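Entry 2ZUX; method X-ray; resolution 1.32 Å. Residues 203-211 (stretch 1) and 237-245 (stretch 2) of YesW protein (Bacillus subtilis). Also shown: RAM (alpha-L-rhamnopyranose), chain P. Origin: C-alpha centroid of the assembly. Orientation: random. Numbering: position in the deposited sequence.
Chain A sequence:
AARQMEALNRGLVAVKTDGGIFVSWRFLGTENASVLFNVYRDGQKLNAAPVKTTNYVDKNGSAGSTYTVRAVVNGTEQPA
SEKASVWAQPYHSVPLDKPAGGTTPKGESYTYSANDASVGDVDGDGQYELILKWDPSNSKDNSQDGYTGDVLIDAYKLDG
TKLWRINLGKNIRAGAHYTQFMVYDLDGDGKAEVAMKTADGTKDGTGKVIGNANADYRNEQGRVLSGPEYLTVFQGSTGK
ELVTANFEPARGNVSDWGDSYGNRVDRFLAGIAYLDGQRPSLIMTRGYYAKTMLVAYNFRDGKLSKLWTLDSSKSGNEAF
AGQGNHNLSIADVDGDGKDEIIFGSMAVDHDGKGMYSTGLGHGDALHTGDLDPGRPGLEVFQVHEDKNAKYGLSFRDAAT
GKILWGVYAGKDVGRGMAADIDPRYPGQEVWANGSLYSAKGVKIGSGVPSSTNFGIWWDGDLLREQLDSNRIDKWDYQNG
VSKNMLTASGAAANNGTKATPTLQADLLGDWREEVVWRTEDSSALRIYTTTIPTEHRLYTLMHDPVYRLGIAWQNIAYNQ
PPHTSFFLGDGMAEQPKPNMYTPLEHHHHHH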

ATOM      1  N   LYS A 203     -24.088   2.120   4.597  1.00 11.16           N
ATOM      2  CA  LYS A 203     -24.860   2.418   3.395  1.00 11.98           C
ATOM      3  C   LYS A 203     -23.969   2.242   2.169  1.00 11.38           C
ATOM      4  O   LYS A 203     -22.905   2.872   2.067  1.00 11.32           O
ATOM      5  N   ASP A 204     -24.397   1.389   1.245  1.00 10.83           N
ATOM      6  CA  ASP A 204     -23.593   1.106   0.066  1.00 10.78           C
ATOM      7  C   ASP A 204     -23.665   2.253  -0.942  1.00 10.66           C
ATOM      8  O   ASP A 204     -24.358   3.259  -0.710  1.00 10.62           O
ATOM      9  N   GLY A 205     -22.927   2.114  -2.042  1.00 10.44           N
ATOM     10  CA  GLY A 205     -22.819   3.186  -3.019  1.00 10.90           C
ATOM     11  C   GLY A 205     -24.107   3.494  -3.759  1.00 11.19           C
ATOM     12  O   GLY A 205     -24.202   4.531  -4.415  1.00 11.93           O
ATOM     13  N   THR A 206     -25.087   2.601  -3.654  1.00 11.05           N
ATOM     14  CA  THR A 206     -26.409   2.822  -4.265  1.00 11.97           C
ATOM     15  C   THR A 206     -27.423   3.347  -3.254  1.00 11.96           C
ATOM     16  O   THR A 206     -28.599   3.502  -3.577  1.00 13.02           O
ATOM     17  N   GLY A 207     -26.976   3.602  -2.032  1.00 11.57           N
ATOM     18  CA  GLY A 207     -27.856   4.109  -0.990  1.00 11.10           C
ATOM     19  C   GLY A 207     -28.637   3.063  -0.219  1.00 10.92           C
ATOM     20  O   GLY A 207     -29.584   3.404   0.502  1.00 11.05           O
ATOM     21  N   LYS A 208     -28.253   1.799  -0.365  1.00 10.61           N
ATOM     22  CA  LYS A 208     -28.908   0.706   0.350  1.00 11.46           C
ATOM     23  C   LYS A 208     -28.194   0.459   1.664  1.00 11.35           C
ATOM     24  O   LYS A 208     -26.970   0.299   1.700  1.00 11.32           O
ATOM     25  N   VAL A 209     -28.958   0.440   2.745  1.00 11.84           N
ATOM     26  CA  VAL A 209     -28.400   0.254   4.076  1.00 12.35           C
ATOM     27  C   VAL A 209     -28.324  -1.241   4.412  1.00 12.90           C
ATOM     28  O   VAL A 209     -29.270  -2.000   4.170  1.00 13.84           O
ATOM     29  N   ILE A 210     -27.170  -1.651   4.937  1.00 12.79           N
ATOM     30  CA  ILE A 210     -26.903  -3.033   5.324  1.00 13.52           C
ATOM     31  C   ILE A 210     -27.471  -3.331   6.713  1.00 13.18           C
ATOM     32  O   ILE A 210     -27.363  -2.516   7.626  1.00 12.81           O
ATOM     33  N   GLY A 211     -28.081  -4.508   6.854  1.00 13.32           N
ATOM     34  CA  GLY A 211     -28.547  -5.010   8.149  1.00 14.21           C
ATOM     35  C   GLY A 211     -29.714  -4.253   8.752  1.00 15.12           C
ATOM     36  O   GLY A 211     -30.641  -3.841   8.049  1.00 15.57           O
ATOM     37  N   SER A 237     -17.255  -0.859  -9.373  1.00 12.20           N
ATOM     38  CA  SER A 237     -17.740   0.176 -10.289  1.00 12.78           C
ATOM     39  C   SER A 237     -18.875   1.020  -9.711  1.00 12.76           C
ATOM     40  O   SER A 237     -19.057   2.160 -10.121  1.00 12.74           O
ATOM     41  N   THR A 238     -19.620   0.457  -8.761  1.00 12.88           N
ATOM     42  CA  THR A 238     -20.870   1.050  -8.273  1.00 12.89           C
ATOM     43  C   THR A 238     -20.922   1.219  -6.759  1.00 12.85           C
ATOM     44  O   THR A 238     -21.765   1.958  -6.249  1.00 12.68           O
ATOM     45  N   GLY A 239     -20.064   0.498  -6.033  1.00 12.07           N
ATOM     46  CA  GLY A 239     -20.117   0.510  -4.574  1.00 12.10           C
ATOM     47  C   GLY A 239     -21.294  -0.287  -4.036  1.00 11.92           C
ATOM     48  O   GLY A 239     -21.614  -0.197  -2.855  1.00 11.45           O
ATOM     49  N   LYS A 240     -21.953  -1.054  -4.901  1.00 12.26           N
ATOM     50  CA  LYS A 240     -23.110  -1.851  -4.495  1.00 12.98           C
ATOM     51  C   LYS A 240     -22.660  -3.056  -3.673  1.00 12.20           C
ATOM     52  O   LYS A 240     -21.669  -3.704  -4.004  1.00 11.77           O
ATOM     53  N   GLU A 241     -23.401  -3.354  -2.609  1.00 11.96           N
ATOM     54  CA  GLU A 241     -23.162  -4.558  -1.821  1.00 12.70           C
ATOM     55  C   GLU A 241     -23.309  -5.798  -2.711  1.00 13.14           C
ATOM     56  O   GLU A 241     -24.345  -5.974  -3.366  1.00 13.31           O
ATOM     57  N   LEU A 242     -22.283  -6.644  -2.750  1.00 13.25           N
ATOM     58  CA  LEU A 242     -22.374  -7.922  -3.464  1.00 13.51           C
ATOM     59  C   LEU A 242     -22.712  -9.069  -2.521  1.00 13.73           C
ATOM     60  O   LEU A 242     -23.627  -9.851  -2.782  1.00 15.19           O
ATOM     61  N   VAL A 243     -21.976  -9.157  -1.418  1.00 13.27           N
ATOM     62  CA  VAL A 243     -22.209 -10.177  -0.394  1.00 13.79           C
ATOM     63  C   VAL A 243     -21.769  -9.624   0.952  1.00 13.42           C
ATOM     64  O   VAL A 243     -20.754  -8.918   1.040  1.00 12.99           O
ATOM     65  N   THR A 244     -22.543  -9.940   1.983  1.00 12.94           N
ATOM     66  CA  THR A 244     -22.215  -9.603   3.364  1.00 12.97           C
ATOM     67  C   THR A 244     -22.352 -10.849   4.223  1.00 13.46           C
ATOM     68  O   THR A 244     -23.352 -11.565   4.132  1.00 14.45           O
ATOM     69  N   ALA A 245     -21.329 -11.116   5.033  1.00 13.10           N
ATOM     70  CA  ALA A 245     -21.330 -12.242   5.974  1.00 13.22           C
ATOM     71  C   ALA A 245     -21.025 -11.703   7.365  1.00 12.93           C
ATOM     72  O   ALA A 245     -20.611 -10.557   7.495  1.00 12.71           O
TER

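What does the start of stretch 1 contribute? K203 stays clear of stretch 2, and its CE lies 3.5 Å from O4 of the rhamnose. D204 points toward stretch 2 with chi1 at p, and its carboxylate works in two directions. D204 OD2 accepts a nearly straight hydrogen bond from E241 N at 2.9 Å, while D204 OD1 stays within its own stretch, bracing the type I turn by accepting from T206 N (2.8 Å), T206 OG1 (2.7 Å) and K208 N (3.0 Å).

How do G205 and G239 fit so close? G205 N donates to G239 O at 2.8 Å; a CB on G205 would clash with T238 O and G239 CA, and one on G239 would sit tight against G205 CA. One water donates to T238 O at 2.8 Å and weakly to G205 O at 3.4 Å. Alongside, T206 (p) rests CG2 3.8 Å from K240 CB; the end of the K240 side chain leads away.

How is E241 held beyond the turn? K208, t at chi1 and chi2, then p and p, curls NZ to 2.8 Å from E241 OE1 in a salt bridge. V209 points away, its CG2 3.8 Å from rhamnose O1. I210 (m, t) points in, with CG1 3.8 Å from E241 OE2 and CD1 4.1 Å from T244 OG1; that hydroxyl donates to E241 OE2 at 2.6 Å, and the glutamate is extended (t, t).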

ATOM      1  CB  LYS A 203     -25.411   3.842   3.481  1.00 11.95           C
ATOM      2  CG  LYS A 203     -26.422   4.198   2.396  1.00 14.14           C
ATOM      3  CD  LYS A 203     -27.247   5.443   2.747  1.00 14.92           C
ATOM      4  CE  LYS A 203     -26.380   6.681   2.951  1.00 19.04           C
ATOM      5  NZ  LYS A 203     -25.709   7.162   1.706  1.00 21.24           N
ATOM      6  CB  ASP A 204     -23.888  -0.296  -0.514  1.00 10.88           C
ATOM      7  CG  ASP A 204     -25.138  -0.368  -1.401  1.00 11.07           C
ATOM      8  OD1 ASP A 204     -25.769   0.657  -1.717  1.00 10.98           O
ATOM      9  OD2 ASP A 204     -25.466  -1.507  -1.794  1.00 11.90           O
ATOM     10  CB  THR A 206     -26.989   1.541  -4.910  1.00 12.31           C
ATOM     11  OG1 THR A 206     -27.426   0.622  -3.898  1.00 13.29           O
ATOM     12  CG2 THR A 206     -25.984   0.874  -5.841  1.00 13.08           C
ATOM     13  CB  LYS A 208     -28.926  -0.565  -0.494  1.00 11.78           C
ATOM     14  CG  LYS A 208     -29.844  -1.640   0.082  1.00 14.98           C
ATOM     15  CD  LYS A 208     -29.715  -2.956  -0.648  1.00 19.27           C
ATOM     16  CE  LYS A 208     -28.532  -3.748  -0.135  1.00 21.59           C
ATOM     17  NZ  LYS A 208     -28.911  -4.567   1.045  1.00 25.19           N
ATOM     18  CB  VAL A 209     -29.206   1.052   5.128  1.00 12.23           C
ATOM     19  CG1 VAL A 209     -28.587   0.904   6.499  1.00 13.27           C
ATOM     20  CG2 VAL A 209     -29.270   2.530   4.749  1.00 12.80           C
ATOM     21  CB  ILE A 210     -25.374  -3.315   5.285  1.00 13.31           C
ATOM     22  CG1 ILE A 210     -24.864  -3.209   3.841  1.00 14.87           C
ATOM     23  CG2 ILE A 210     -25.040  -4.693   5.874  1.00 14.57           C
ATOM     24  CD1 ILE A 210     -23.361  -3.235   3.686  1.00 14.36           C
ATOM     25  CB  SER A 237     -18.189  -0.457 -11.602  1.00 13.45           C
ATOM     26  OG  SER A 237     -19.232  -1.377 -11.364  1.00 14.91           O
ATOM     27  CB  THR A 238     -22.054   0.153  -8.599  1.00 12.92           C
ATOM     28  OG1 THR A 238     -21.830  -1.123  -7.986  1.00 13.07           O
ATOM     29  CG2 THR A 238     -22.256   0.013 -10.118  1.00 13.03           C
ATOM     30  CB  LYS A 240     -23.889  -2.312  -5.734  1.00 13.22           C
ATOM     31  CG  LYS A 240     -25.156  -3.105  -5.439  1.00 15.87           C
ATOM     32  CD  LYS A 240     -25.829  -3.562  -6.726  1.00 16.15           C
ATOM     33  CE  LYS A 240     -24.967  -4.555  -7.503  1.00 21.09           C
ATOM     34  NZ  LYS A 240     -25.652  -5.048  -8.741  1.00 24.23           N
ATOM     35  CB  GLU A 241     -24.174  -4.633  -0.677  1.00 12.96           C
ATOM     36  CG  GLU A 241     -24.094  -5.904   0.169  1.00 14.11           C
ATOM     37  CD  GLU A 241     -25.312  -6.101   1.039  1.00 15.96           C
ATOM     38  OE1 GLU A 241     -26.433  -5.777   0.592  1.00 18.15           O
ATOM     39  OE2 GLU A 241     -25.164  -6.595   2.173  1.00 16.67           O
ATOM     40  CB  LEU A 242     -21.081  -8.229  -4.226  1.00 13.59           C
ATOM     41  CG  LEU A 242     -20.765  -7.318  -5.415  1.00 13.78           C
ATOM     42  CD1 LEU A 242     -19.376  -7.614  -5.969  1.00 14.91           C
ATOM     43  CD2 LEU A 242     -21.830  -7.457  -6.520  1.00 15.34           C
ATOM     44  CB  VAL A 243     -21.459 -11.505  -0.707  1.00 13.96           C
ATOM     45  CG1 VAL A 243     -19.961 -11.274  -0.838  1.00 14.83           C
ATOM     46  CG2 VAL A 243     -21.746 -12.565   0.348  1.00 15.65           C
ATOM     47  CB  THR A 244     -23.126  -8.488   3.885  1.00 12.86           C
ATOM     48  OG1 THR A 244     -22.852  -7.295   3.151  1.00 12.42           O
ATOM     49  CG2 THR A 244     -22.886  -8.208   5.355  1.00 13.26           C
ATOM     50  CB  ALA A 245     -20.296 -13.269   5.563  1.00 14.04           C
TER
HETATM   51  C1  RAM P 642     -30.459   5.367   8.493  1.00 24.82           C
HETATM   52  C2  RAM P 642     -29.145   4.962   9.160  1.00 23.82           C
HETATM   53  C3  RAM P 642     -28.039   4.845   8.110  1.00 23.43           C
HETATM   54  C4  RAM P 642     -27.926   6.141   7.315  1.00 23.87           C
HETATM   55  C5  RAM P 642     -29.291   6.507   6.724  1.00 24.95           C
HETATM   56  C6  RAM P 642     -29.267   7.852   6.003  1.00 25.17           C
HETATM   57  O1  RAM P 642     -30.922   4.322   7.662  1.00 25.59           O
HETATM   58  O2  RAM P 642     -28.805   5.929  10.131  1.00 24.22           O
HETATM   59  O3  RAM P 642     -26.799   4.539   8.708  1.00 18.67           O
HETATM   60  O4  RAM P 642     -26.976   5.962   6.289  1.00 25.69           O
HETATM   61  O5  RAM P 642     -30.285   6.561   7.740  1.00 25.25           O
HETATM   62  O   HOH W   1     -23.655   3.530  -7.568  1.00 20.62           O